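Local coordinates for phage-related protein (Bacillus cereus, PDB 4JG2) that is of unknown function but probably binds single-stranded DNA, like the related phage Enc34 protein, at residues V42-S47 with V66-P71; A105-L110 with N170-V175. All coordinates share one frame; numbering follows the deposited sequence.

Interaction 1. Residues V42-S47 with V66-P71; sequences VNTRLS and VSVLIP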
ATOM      1  N   VAL A  42     -11.119  -7.714  -0.757  1.00  9.70           N
ATOM      2  CA  VAL A  42     -12.214  -6.796  -1.107  1.00  9.56           C
ATOM      3  C   VAL A  42     -12.665  -5.878   0.034  1.00  9.25           C
ATOM      4  O   VAL A  42     -13.419  -4.940  -0.196  1.00 11.60           O
ATOM      5  CB  VAL A  42     -13.446  -7.567  -1.658  1.00 10.52           C
ATOM      6  CG1 VAL A  42     -13.091  -8.246  -2.957  1.00 12.40           C
ATOM      7  CG2 VAL A  42     -14.037  -8.556  -0.663  1.00 12.31           C
ATOM      8  N   ASN A  43     -12.219  -6.196   1.283  1.00  9.07           N
ATOM      9  CA  ASN A  43     -12.599  -5.366   2.455  1.00  9.66           C
ATOM     10  C   ASN A  43     -11.574  -4.334   2.829  1.00  8.17           C
ATOM     11  O   ASN A  43     -11.707  -3.633   3.817  1.00 10.44           O
ATOM     12  CB  ASN A  43     -12.910  -6.271   3.634  1.00 13.17           C
ATOM     13  CG  ASN A  43     -14.041  -7.192   3.316  1.00 19.09           C
ATOM     14  OD1 ASN A  43     -15.103  -6.760   2.919  1.00 26.63           O
ATOM     15  ND2 ASN A  43     -13.775  -8.422   3.403  1.00 27.88           N
ATOM     16  N   THR A  44     -10.592  -4.145   1.947  1.00  8.05           N
ATOM     17  CA  THR A  44      -9.546  -3.130   2.123  1.00  7.85           C
ATOM     18  C   THR A  44     -10.150  -1.740   1.876  1.00  7.94           C
ATOM     19  O   THR A  44     -10.886  -1.552   0.902  1.00  8.84           O
ATOM     20  CB  THR A  44      -8.453  -3.291   1.058  1.00  7.78           C
ATOM     21  OG1 THR A  44      -7.946  -4.608   1.127  1.00  8.51           O
ATOM     22  CG2 THR A  44      -7.404  -2.294   1.192  1.00  9.32           C
ATOM     23  N   ARG A  45      -9.883  -0.784   2.764  1.00  7.43           N
ATOM     24  CA  ARG A  45     -10.360   0.583   2.590  1.00  7.45           C
ATOM     25  C   ARG A  45      -9.190   1.496   2.222  1.00  6.49           C
ATOM     26  O   ARG A  45      -8.071   1.282   2.691  1.00  8.25           O
ATOM     27  CB  ARG A  45     -11.066   1.082   3.857  1.00  8.08           C
ATOM     28  CG  ARG A  45     -11.942   2.288   3.638  1.00  8.27           C
ATOM     29  CD  ARG A  45     -12.700   2.678   4.892  1.00  9.08           C
ATOM     30  NE  ARG A  45     -13.634   3.779   4.647  1.00  8.50           N
ATOM     31  CZ  ARG A  45     -14.179   4.522   5.588  1.00  9.16           C
ATOM     32  NH1 ARG A  45     -13.899   4.245   6.865  1.00 11.26           N
ATOM     33  NH2 ARG A  45     -15.008   5.491   5.321  1.00 10.70           N
ATOM     34  N   LEU A  46      -9.432   2.504   1.383  1.00  7.09           N
ATOM     35  CA  LEU A  46      -8.375   3.434   0.970  1.00  6.80           C
ATOM     36  C   LEU A  46      -8.430   4.681   1.811  1.00  7.48           C
ATOM     37  O   LEU A  46      -9.494   5.331   1.964  1.00  9.78           O
ATOM     38  CB  LEU A  46      -8.547   3.799  -0.511  1.00  7.28           C
ATOM     39  CG  LEU A  46      -8.678   2.639  -1.475  1.00  7.96           C
ATOM     40  CD1 LEU A  46      -8.696   3.129  -2.889  1.00  9.77           C
ATOM     41  CD2 LEU A  46      -7.578   1.605  -1.292  1.00  8.74           C
ATOM     42  N   SER A  47      -7.265   5.104   2.325  1.00  7.02           N
ATOM     43  CA  SER A  47      -7.102   6.351   3.042  1.00  7.54           C
ATOM     44  C   SER A  47      -6.024   7.173   2.330  1.00  7.40           C
ATOM     45  O   SER A  47      -5.035   6.617   1.823  1.00  7.77           O
ATOM     46  CB  SER A  47      -6.685   6.069   4.504  1.00  9.94           C
ATOM     47  OG  SER A  47      -6.170   7.166   5.206  1.00 12.06           O
ATOM     48  N   VAL A  66      -1.086   5.607  -1.399  1.00  6.77           N
ATOM     49  CA  VAL A  66      -2.327   5.369  -0.676  1.00  7.17           C
ATOM     50  C   VAL A  66      -1.946   4.666   0.622  1.00  6.84           C
ATOM     51  O   VAL A  66      -1.003   3.908   0.652  1.00  8.19           O
ATOM     52  CB  VAL A  66      -3.312   4.493  -1.494  1.00  8.49           C
ATOM     53  CG1 VAL A  66      -2.710   3.210  -1.956  1.00 11.17           C
ATOM     54  CG2 VAL A  66      -4.645   4.318  -0.810  1.00  8.98           C
ATOM     55  N   SER A  67      -2.723   4.974   1.669  0.50  6.82           N
ATOM     56  CA  SER A  67      -2.672   4.257   2.938  0.50  7.23           C
ATOM     57  C   SER A  67      -3.749   3.168   2.867  0.50  6.71           C
ATOM     58  O   SER A  67      -4.939   3.474   2.823  0.50  9.80           O
ATOM     59  CB  SER A  67      -2.857   5.206   4.117  0.50  8.19           C
ATOM     60  OG  SER A  67      -1.725   6.064   4.243  0.50  7.62           O
ATOM     61  N   VAL A  68      -3.310   1.907   2.822  1.00  7.53           N
ATOM     62  CA  VAL A  68      -4.197   0.810   2.630  1.00  7.28           C
ATOM     63  C   VAL A  68      -4.596   0.261   4.003  1.00  7.22           C
ATOM     64  O   VAL A  68      -3.728  -0.179   4.789  1.00  8.73           O
ATOM     65  CB  VAL A  68      -3.363  -0.229   1.843  1.00 11.76           C
ATOM     66  CG1 VAL A  68      -4.144  -1.446   1.519  1.00 11.73           C
ATOM     67  CG2 VAL A  68      -2.759   0.381   0.551  1.00 13.45           C
ATOM     68  N   LEU A  69      -5.897   0.285   4.296  1.00  6.95           N
ATOM     69  CA  LEU A  69      -6.447  -0.148   5.567  1.00  7.09           C
ATOM     70  C   LEU A  69      -6.904  -1.578   5.469  1.00  7.88           C
ATOM     71  O   LEU A  69      -7.826  -1.886   4.694  1.00  8.35           O
ATOM     72  CB  LEU A  69      -7.588   0.776   5.980  1.00  8.68           C
ATOM     73  CG  LEU A  69      -7.297   2.250   6.088  1.00  9.94           C
ATOM     74  CD1 LEU A  69      -8.528   3.017   6.518  1.00 11.09           C
ATOM     75  CD2 LEU A  69      -6.101   2.658   6.846  1.00 17.12           C
ATOM     76  N   ILE A  70      -6.285  -2.451   6.244  1.00  7.60           N
ATOM     77  CA  ILE A  70      -6.534  -3.892   6.224  1.00  7.83           C
ATOM     78  C   ILE A  70      -7.207  -4.305   7.523  1.00  7.53           C
ATOM     79  O   ILE A  70      -6.623  -4.161   8.594  1.00  8.09           O
ATOM     80  CB  ILE A  70      -5.173  -4.610   6.100  1.00  9.18           C
ATOM     81  CG1 ILE A  70      -4.472  -4.178   4.782  1.00 11.91           C
ATOM     82  CG2 ILE A  70      -5.325  -6.138   6.147  1.00 10.72           C
ATOM     83  CD1 ILE A  70      -3.008  -4.186   4.791  1.00 17.13           C
ATOM     84  N   PRO A  71      -8.467  -4.744   7.437  1.00  7.95           N
ATOM     85  CA  PRO A  71      -9.111  -5.096   8.695  1.00  8.29           C
ATOM     86  C   PRO A  71      -8.320  -6.155   9.452  1.00  8.56           C
ATOM     87  O   PRO A  71      -7.834  -7.093   8.832  1.00  9.93           O
ATOM     88  CB  PRO A  71     -10.506  -5.575   8.258  1.00 12.17           C
ATOM     89  CG  PRO A  71     -10.581  -5.449   6.837  1.00 14.64           C
ATOM     90  CD  PRO A  71      -9.339  -4.927   6.265  1.00  9.23           C
TER
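Arg-45 and Leu-69 face each other as an antiparallel hydrogen-bonded pair: Arg-45 N donates to Leu-69 O at 3.0 Å, on a lone pair of the carbonyl, and Leu-69 N returns a bond to Arg-45 O at 2.9 Å. Two residues on, Ser-47 and Ser-67 repeat this pair of mutual backbone bonds, with Ser-67 N 2.8 Å from Ser-47 O. Leu-69 turns CG beside its own backbone N (chi1 -56°), which lays its branch along the neighbouring strand, CD1 lying 4.1 Å from Ser-47 CB. Ser-47 OG, swung away from its backbone N (chi1 164°), bonds Tyr-122 OH. The extended Arg-45 chain leads off to the carbonyls of Gly-155 and Glu-189. On the face of Leu-46 and Val-68, Thr-44 sends CG2 across to Val-68 CG1, a tight 3.4 Å, while its OG1 is held by Thr-40 and Ser-41. Val-66 reaches diagonally with CG2 to Leu-46 CB, 3.9 Å away. Past the Arg-45 and Leu-69 pair, the Pro-71 ring edges up to Asn-43, CD resting 3.6 Å from Asn-43 O. Hydrogen-bonded and non-hydrogen-bonded pairs in alternation characterise an antiparallel beta ladder, here joining strand 45-50, at one end of a four-stranded antiparallel sheet, to strand 63-71.

Interaction 2. Residues A105-L110 with N170-V175; sequences AIKLPL and NGNKGV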
ATOM      1  N   ALA A 105      15.169  -3.661  14.764  1.00 25.20           N
ATOM      2  CA  ALA A 105      16.175  -2.671  14.364  1.00 26.58           C
ATOM      3  C   ALA A 105      15.857  -1.953  13.058  1.00 22.78           C
ATOM      4  O   ALA A 105      16.512  -0.982  12.680  1.00 24.50           O
ATOM      5  CB  ALA A 105      17.541  -3.351  14.230  1.00 30.03           C
ATOM      6  N   ILE A 106      14.809  -2.397  12.356  1.00 15.61           N
ATOM      7  CA  ILE A 106      14.482  -1.849  11.040  1.00 13.58           C
ATOM      8  C   ILE A 106      13.007  -1.429  10.946  1.00 12.38           C
ATOM      9  O   ILE A 106      12.198  -1.774  11.787  1.00 15.03           O
ATOM     10  CB  ILE A 106      14.821  -2.883   9.950  1.00 12.73           C
ATOM     11  CG1 ILE A 106      13.959  -4.135  10.066  1.00 14.39           C
ATOM     12  CG2 ILE A 106      16.269  -3.228   9.991  1.00 16.48           C
ATOM     13  CD1 ILE A 106      14.111  -5.152   8.946  1.00 14.88           C
ATOM     14  N   LYS A 107      12.685  -0.670   9.889  1.00 12.04           N
ATOM     15  CA  LYS A 107      11.330  -0.194   9.629  1.00 11.93           C
ATOM     16  C   LYS A 107      10.597  -1.257   8.920  1.00 11.11           C
ATOM     17  O   LYS A 107      11.026  -1.735   7.847  1.00 12.33           O
ATOM     18  CB  LYS A 107      11.397   1.106   8.807  1.00 15.78           C
ATOM     19  CG  LYS A 107      10.140   1.826   8.440  1.00 26.13           C
ATOM     20  CD  LYS A 107      10.513   3.231   7.931  1.00 32.49           C
ATOM     21  CE  LYS A 107       9.502   3.895   7.031  1.00 51.05           C
ATOM     22  NZ  LYS A 107       8.162   4.077   7.623  1.00 57.67           N
ATOM     23  N   LEU A 108       9.453  -1.614   9.445  1.00 11.61           N
ATOM     24  CA  LEU A 108       8.583  -2.606   8.862  1.00 11.91           C
ATOM     25  C   LEU A 108       7.256  -1.985   8.441  1.00 10.54           C
ATOM     26  O   LEU A 108       6.812  -1.026   9.057  1.00 11.75           O
ATOM     27  CB  LEU A 108       8.339  -3.744   9.849  1.00 14.63           C
ATOM     28  CG  LEU A 108       9.542  -4.506  10.344  1.00 15.94           C
ATOM     29  CD1 LEU A 108       9.090  -5.489  11.423  1.00 23.33           C
ATOM     30  CD2 LEU A 108      10.251  -5.204   9.220  1.00 19.46           C
ATOM     31  N   PRO A 109       6.624  -2.472   7.368  1.00  9.68           N
ATOM     32  CA  PRO A 109       5.498  -1.761   6.757  1.00  8.88           C
ATOM     33  C   PRO A 109       4.108  -1.972   7.331  1.00  8.64           C
ATOM     34  O   PRO A 109       3.231  -1.135   7.153  1.00  9.82           O
ATOM     35  CB  PRO A 109       5.565  -2.200   5.276  1.00  9.18           C
ATOM     36  CG  PRO A 109       6.078  -3.612   5.395  1.00  9.82           C
ATOM     37  CD  PRO A 109       7.148  -3.505   6.465  1.00  9.35           C
ATOM     38  N   LEU A 110       3.872  -3.116   8.008  1.00  8.84           N
ATOM     39  CA  LEU A 110       2.499  -3.351   8.541  1.00  8.48           C
ATOM     40  C   LEU A 110       2.351  -2.621   9.857  1.00  9.00           C
ATOM     41  O   LEU A 110       2.897  -3.040  10.883  1.00 11.75           O
ATOM     42  CB  LEU A 110       2.251  -4.835   8.682  1.00  9.85           C
ATOM     43  CG  LEU A 110       0.822  -5.194   9.024  1.00 10.47           C
ATOM     44  CD1 LEU A 110      -0.101  -5.026   7.831  1.00 12.42           C
ATOM     45  CD2 LEU A 110       0.762  -6.608   9.548  1.00 15.68           C
ATOM     46  N   ASN A 170      16.907   7.982   3.071  1.00 21.71           N
ATOM     47  CA  ASN A 170      16.300   8.973   3.913  1.00 28.07           C
ATOM     48  C   ASN A 170      16.492   8.696   5.392  1.00 28.37           C
ATOM     49  O   ASN A 170      15.577   8.938   6.214  1.00 31.06           O
ATOM     50  CB  ASN A 170      14.818   9.086   3.526  1.00 27.07           C
ATOM     51  CG  ASN A 170      14.623   9.580   2.078  1.00 35.62           C
ATOM     52  OD1 ASN A 170      15.372  10.458   1.567  1.00 46.97           O
ATOM     53  ND2 ASN A 170      13.598   9.047   1.422  1.00 49.87           N
ATOM     54  N   GLY A 171      17.677   8.164   5.745  1.00 26.56           N
ATOM     55  CA  GLY A 171      17.980   7.856   7.160  1.00 24.89           C
ATOM     56  C   GLY A 171      17.214   6.667   7.720  1.00 23.30           C
ATOM     57  O   GLY A 171      17.346   6.358   8.881  1.00 32.48           O
ATOM     58  N   ASN A 172      16.474   5.959   6.873  1.00 19.26           N
ATOM     59  CA  ASN A 172      15.665   4.840   7.284  1.00 16.39           C
ATOM     60  C   ASN A 172      16.119   3.606   6.527  1.00 15.40           C
ATOM     61  O   ASN A 172      16.787   3.682   5.475  1.00 15.05           O
ATOM     62  CB  ASN A 172      14.153   5.132   7.004  1.00 20.67           C
ATOM     63  CG  ASN A 172      13.572   6.200   7.903  1.00 24.98           C
ATOM     64  OD1 ASN A 172      13.733   6.165   9.098  1.00 34.00           O
ATOM     65  ND2 ASN A 172      12.768   7.056   7.320  1.00 35.59           N
ATOM     66  N   LYS A 173      15.745   2.472   7.067  1.00 14.31           N
ATOM     67  CA  LYS A 173      16.069   1.202   6.412  1.00 12.54           C
ATOM     68  C   LYS A 173      15.094   0.137   6.856  1.00 11.05           C
ATOM     69  O   LYS A 173      14.592   0.247   7.983  1.00 12.94           O
ATOM     70  CB  LYS A 173      17.511   0.816   6.702  1.00 14.30           C
ATOM     71  CG  LYS A 173      17.720   0.544   8.188  1.00 17.96           C
ATOM     72  CD  LYS A 173      19.150   0.529   8.650  1.00 23.74           C
ATOM     73  CE  LYS A 173      19.236   0.196  10.139  1.00 24.98           C
ATOM     74  NZ  LYS A 173      20.594   0.405  10.665  1.00 34.86           N
ATOM     75  N   GLY A 174      14.855  -0.866   6.023  1.00  9.56           N
ATOM     76  CA  GLY A 174      13.902  -1.865   6.331  1.00 10.59           C
ATOM     77  C   GLY A 174      13.219  -2.399   5.089  1.00  8.48           C
ATOM     78  O   GLY A 174      13.887  -2.671   4.076  1.00  9.05           O
ATOM     79  N   VAL A 175      11.912  -2.559   5.162  1.00  7.63           N
ATOM     80  CA  VAL A 175      11.079  -3.053   4.109  1.00  7.46           C
ATOM     81  C   VAL A 175      10.001  -2.017   3.795  1.00  7.26           C
ATOM     82  O   VAL A 175       9.310  -1.561   4.691  1.00  8.65           O
ATOM     83  CB  VAL A 175      10.439  -4.395   4.481  1.00  7.70           C
ATOM     84  CG1 VAL A 175       9.498  -4.867   3.372  1.00  9.18           C
ATOM     85  CG2 VAL A 175      11.495  -5.424   4.708  1.00  9.07           C
TER
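A single beta bridge ties the loop that follows helix 75-96 to the corner where the chain passes from strand 172-173 into strand 175-186. Lys-107 supplies both backbone bonds: its N donates to Lys-173 O at 2.8 Å, almost straight at 172°, and its O accepts from Val-175 N at 2.9 Å, the donor approaching nearly end-on to the carbonyl. Gly-174 lies between them. Having no side chain, and with phi at 148°, it brings its CA directly against the Lys-107 carbonyl, 3.3 Å from Lys-107 O in a CA-H...O contact. Ile-106 sets CB 3.9 Å from Gly-174 CA. The Lys-107 chain starts with CB 3.4 Å from Lys-173 O and then leads away from the contact. Farther along, the Pro-109 ring slants across Val-175: CD sits 3.4 Å from Val-175 O and 3.9 Å from Val-175 CB, with Val-175 CG1 close to the ring's CD and CG. Buried Val-175 is the inward end of this otherwise surface contact, packing on Ala-88 and Ile-89 of helix 75-96 and on Phe-164 of strand 157-169, while Pro-109 touches Val-85 and the same Phe-164.

Interaction 1 lies about 8 Å from the centre of the chain and interaction 2 about 15 Å, their own centres being about 21 Å apart. Segments 66-71 and 105-110 nevertheless touch through residues that take no part in either pairing: Ile-70 CD1 packs 4.3 Å from Leu-110 CD1. Both residues also touch Val-128 of strand 125-132, and helix 75-96 is shared, with Ile-70 on Ile-78 and Ile-81 and Leu-110 on Asn-82. In the chain, segment 66-71 precedes this helix and segment 105-110 comes after it. Strand 157-169 borders both contacts as well, at Ala-158 and Val-160 beside Leu-46 and at Phe-164 beside Val-175.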